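Capsular polysaccharide biosynthesis protein (Burkholderia pseudomallei, PDB 4BQN) binds coenzyme A and is probably an acetyltransferase that takes part in the biosynthesis of the capsular polysaccharide. Local coordinates at residues Leu62-Pro67 / Leu93-Met98. The protein carries 1 engineered substitution. Residues are numbered along the deposited sequence; the frame is centred on the assembly and turned at random.
Sequences LFLYQP and LSVQYM. With COA (coenzyme A), chain C.
Q66 leaves the end of strand 62-65 with CG anti to its carbonyl carbon (chi1 -62°) and reaches, extended beyond CG, across the chain that follows strand 91-94. Its CB and CG pass V95 O, CG at 3.3 Å, and CD carries the amide on to Q96. There NE2 donates to Q96 O at 2.9 Å, from above the carbonyl plane, and also to Q15 OE1. OE1 is hydrogen-bonded to S13 OG and lies at the edge of the Y97 ring, 4.0 Å from Y97 CD1. Both ends of this buried amide are engaged, which fixes its rotation.

Earlier in both segments the strands pair in parallel; strand 91-94 is the outermost of a four-stranded parallel sheet, whose order (33-35, 6-11, 62-65, 91-94) resembles flavodoxin-like α/β sheets. L93 N donates to F63 O, Y65 N to L93 O and V95 N to Y65 O (2.7 Å). On one face L64 CD2 touches L93 CB and V95 CG2; on the other, S94 CA lies over one face of the Y65 ring, toward its rim, with Y65 CZ 3.5 Å from S94 CB and Y65 OH bonded to D173 and K176. Beyond the strand ends the pantetheine hydroxyl OAP lies over one face of the Y97 ring, 3.2 Å from Y97 CE2, adenine N7A is at its edge, and Y97 OH accepts a hydrogen bond from N8P of coenzyme A at 3.1 Å.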
loop_
_atom_site.group_PDB
_atom_site.type_symbol
_atom_site.label_atom_id
_atom_site.label_comp_id
_atom_site.label_asym_id
_atom_site.label_seq_id
_atom_site.Cartn_x
_atom_site.Cartn_y
_atom_site.Cartn_z
ATOM N N LEU A 62 8.657 -23.009 1.351
ATOM C CA LEU A 62 8.671 -21.623 1.812
ATOM C C LEU A 62 7.312 -20.974 1.610
ATOM O O LEU A 62 6.742 -21.066 0.524
ATOM C CB LEU A 62 9.736 -20.838 1.049
ATOM C CG LEU A 62 9.773 -19.311 1.229
ATOM C CD1 LEU A 62 10.108 -18.913 2.660
ATOM C CD2 LEU A 62 10.742 -18.675 0.237
ATOM N N PHE A 63 6.816 -20.310 2.653
ATOM C CA PHE A 63 5.573 -19.549 2.586
ATOM C C PHE A 63 5.950 -18.127 2.976
ATOM O O PHE A 63 6.243 -17.857 4.142
ATOM C CB PHE A 63 4.543 -20.141 3.556
ATOM C CG PHE A 63 3.167 -19.514 3.503
ATOM C CD1 PHE A 63 2.453 -19.409 2.313
ATOM C CD2 PHE A 63 2.554 -19.085 4.681
ATOM C CE1 PHE A 63 1.176 -18.856 2.290
ATOM C CE2 PHE A 63 1.279 -18.530 4.667
ATOM C CZ PHE A 63 0.584 -18.418 3.471
ATOM N N LEU A 64 6.026 -17.252 1.976
ATOM C CA LEU A 64 6.223 -15.823 2.223
ATOM C C LEU A 64 4.844 -15.216 2.298
ATOM O O LEU A 64 4.027 -15.411 1.411
ATOM C CB LEU A 64 7.008 -15.161 1.087
ATOM C CG LEU A 64 8.509 -15.417 0.989
ATOM C CD1 LEU A 64 9.045 -14.944 -0.355
ATOM C CD2 LEU A 64 9.266 -14.754 2.134
ATOM N N TYR A 65 4.567 -14.489 3.373
ATOM C CA TYR A 65 3.211 -13.998 3.541
ATOM C C TYR A 65 3.194 -12.667 4.255
ATOM O O TYR A 65 4.106 -12.344 5.026
ATOM C CB TYR A 65 2.358 -15.029 4.318
ATOM C CG TYR A 65 2.769 -15.147 5.763
ATOM C CD1 TYR A 65 3.839 -15.969 6.146
ATOM C CD2 TYR A 65 2.137 -14.383 6.739
ATOM C CE1 TYR A 65 4.254 -16.034 7.470
ATOM C CE2 TYR A 65 2.544 -14.440 8.068
ATOM C CZ TYR A 65 3.604 -15.258 8.417
ATOM O OH TYR A 65 3.993 -15.310 9.731
ATOM N N GLN A 66 2.135 -11.909 4.027
ATOM C CA GLN A 66 1.905 -10.702 4.797
ATOM C C GLN A 66 0.877 -10.985 5.874
ATOM O O GLN A 66 -0.019 -11.819 5.676
ATOM C CB GLN A 66 1.418 -9.583 3.881
ATOM C CG GLN A 66 2.449 -9.236 2.817
ATOM C CD GLN A 66 2.038 -8.087 1.931
ATOM O OE1 GLN A 66 0.975 -8.120 1.316
ATOM N NE2 GLN A 66 2.885 -7.062 1.844
ATOM N N PRO A 67 0.978 -10.303 7.021
ATOM C CA PRO A 67 -0.031 -10.501 8.065
ATOM C C PRO A 67 -1.465 -10.184 7.597
ATOM O O PRO A 67 -1.700 -9.149 6.976
ATOM C CB PRO A 67 0.406 -9.507 9.145
ATOM C CG PRO A 67 1.895 -9.426 8.996
ATOM C CD PRO A 67 2.063 -9.417 7.483
ATOM N N LEU A 93 7.847 -17.105 6.436
ATOM C CA LEU A 93 8.454 -15.801 6.717
ATOM C C LEU A 93 7.462 -14.704 6.428
ATOM O O LEU A 93 6.906 -14.613 5.313
ATOM C CB LEU A 93 9.712 -15.590 5.872
ATOM C CG LEU A 93 10.946 -16.413 6.250
ATOM C CD1 LEU A 93 12.015 -16.252 5.178
ATOM C CD2 LEU A 93 11.485 -15.994 7.610
ATOM N N SER A 94 7.198 -13.885 7.440
ATOM C CA SER A 94 6.303 -12.751 7.240
ATOM C C SER A 94 7.013 -11.543 6.647
ATOM O O SER A 94 8.172 -11.225 6.981
ATOM C CB SER A 94 5.571 -12.392 8.527
ATOM O OG SER A 94 6.500 -12.202 9.582
ATOM N N VAL A 95 6.277 -10.885 5.761
ATOM C CA VAL A 95 6.732 -9.717 5.026
ATOM C C VAL A 95 5.819 -8.545 5.353
ATOM O O VAL A 95 4.583 -8.675 5.322
ATOM C CB VAL A 95 6.674 -9.979 3.504
ATOM C CG1 VAL A 95 7.157 -8.758 2.725
ATOM C CG2 VAL A 95 7.505 -11.202 3.158
ATOM N N GLN A 96 6.442 -7.408 5.632
ATOM C CA GLN A 96 5.754 -6.178 5.928
ATOM C C GLN A 96 4.676 -5.856 4.886
ATOM O O GLN A 96 4.904 -6.005 3.678
ATOM C CB GLN A 96 6.785 -5.052 5.941
ATOM C CG GLN A 96 6.231 -3.657 6.180
ATOM C CD GLN A 96 7.362 -2.685 6.415
ATOM O OE1 GLN A 96 8.274 -2.582 5.597
ATOM N NE2 GLN A 96 7.330 -1.983 7.559
ATOM N N TYR A 97 3.516 -5.404 5.369
ATOM C CA TYR A 97 2.495 -4.814 4.523
ATOM C C TYR A 97 2.877 -3.340 4.361
ATOM O O TYR A 97 2.889 -2.566 5.338
ATOM C CB TYR A 97 1.105 -4.969 5.129
ATOM C CG TYR A 97 0.053 -4.287 4.301
ATOM C CD1 TYR A 97 -0.249 -4.733 3.009
ATOM C CD2 TYR A 97 -0.619 -3.170 4.788
ATOM C CE1 TYR A 97 -1.212 -4.104 2.240
ATOM C CE2 TYR A 97 -1.588 -2.529 4.025
ATOM C CZ TYR A 97 -1.875 -2.998 2.751
ATOM O OH TYR A 97 -2.831 -2.396 1.982
ATOM N N MET A 98 3.235 -2.950 3.147
ATOM C CA MET A 98 3.805 -1.634 2.922
ATOM C C MET A 98 2.690 -0.613 2.670
ATOM O O MET A 98 2.018 -0.654 1.641
ATOM C CB MET A 98 4.778 -1.694 1.742
ATOM C CG MET A 98 5.956 -2.599 2.010
ATOM S SD MET A 98 6.938 -2.985 0.549
ATOM C CE MET A 98 5.971 -4.332 -0.146
HETATM N N1A COA C . -0.906 3.097 8.268
HETATM C C2A COA C . -2.230 3.393 8.271
HETATM N N3A COA C . -3.173 2.497 7.932
HETATM C C4A COA C . -2.807 1.236 7.608
HETATM C C5A COA C . -1.401 0.850 7.597
HETATM C C6A COA C . -0.430 1.875 7.955
HETATM N N6A COA C . 0.887 1.586 7.955
HETATM N N7A COA C . -1.320 -0.452 7.233
HETATM C C8A COA C . -2.595 -0.874 7.039
HETATM N N9A COA C . -3.468 0.140 7.237
HETATM C C1B COA C . -4.934 0.103 7.181
HETATM C C2B COA C . -5.528 -0.831 6.141
HETATM O O2B COA C . -5.640 -0.168 4.881
HETATM C C3B COA C . -6.869 -1.128 6.792
HETATM O O3B COA C . -7.701 0.028 6.582
HETATM P P3B COA C . -9.284 0.015 6.867
HETATM O O7A COA C . -9.739 1.354 6.341
HETATM O O8A COA C . -9.800 -1.148 6.062
HETATM O O9A COA C . -9.448 -0.155 8.358
HETATM C C4B COA C . -6.522 -1.209 8.278
HETATM O O4B COA C . -5.327 -0.444 8.443
HETATM C C5B COA C . -6.306 -2.631 8.796
HETATM O O5B COA C . -5.298 -3.226 7.987
HETATM P P1A COA C . -4.095 -4.055 8.607
HETATM O O1A COA C . -3.178 -4.374 7.464
HETATM O O2A COA C . -3.507 -3.343 9.789
HETATM O O3A COA C . -4.728 -5.400 9.194
HETATM P P2A COA C . -5.597 -6.616 8.591
HETATM O O4A COA C . -6.952 -6.566 9.251
HETATM O O5A COA C . -4.758 -7.846 8.804
HETATM O O6A COA C . -5.787 -6.330 7.037
HETATM C CBP COA C . -5.369 -6.067 4.690
HETATM C CCP COA C . -4.846 -6.661 5.997
HETATM C CDP COA C . -4.409 -6.378 3.548
HETATM C CEP COA C . -6.685 -6.749 4.359
HETATM C CAP COA C . -5.540 -4.539 4.899
HETATM O OAP COA C . -4.258 -3.917 5.005
HETATM C C9P COA C . -6.356 -3.769 3.872
HETATM O O9P COA C . -7.577 -3.724 3.961
HETATM N N8P COA C . -5.705 -3.098 2.916
HETATM C C7P COA C . -6.399 -2.280 1.930
HETATM C C6P COA C . -7.111 -3.057 0.837
HETATM C C5P COA C . -6.083 -3.852 0.078
HETATM O O5P COA C . -5.794 -4.992 0.408
HETATM N N4P COA C . -5.534 -3.228 -0.947
HETATM C C3P COA C . -4.533 -3.856 -1.763
HETATM C C2P COA C . -3.280 -3.012 -1.768
HETATM S S1P COA C . -1.944 -4.040 -2.234
#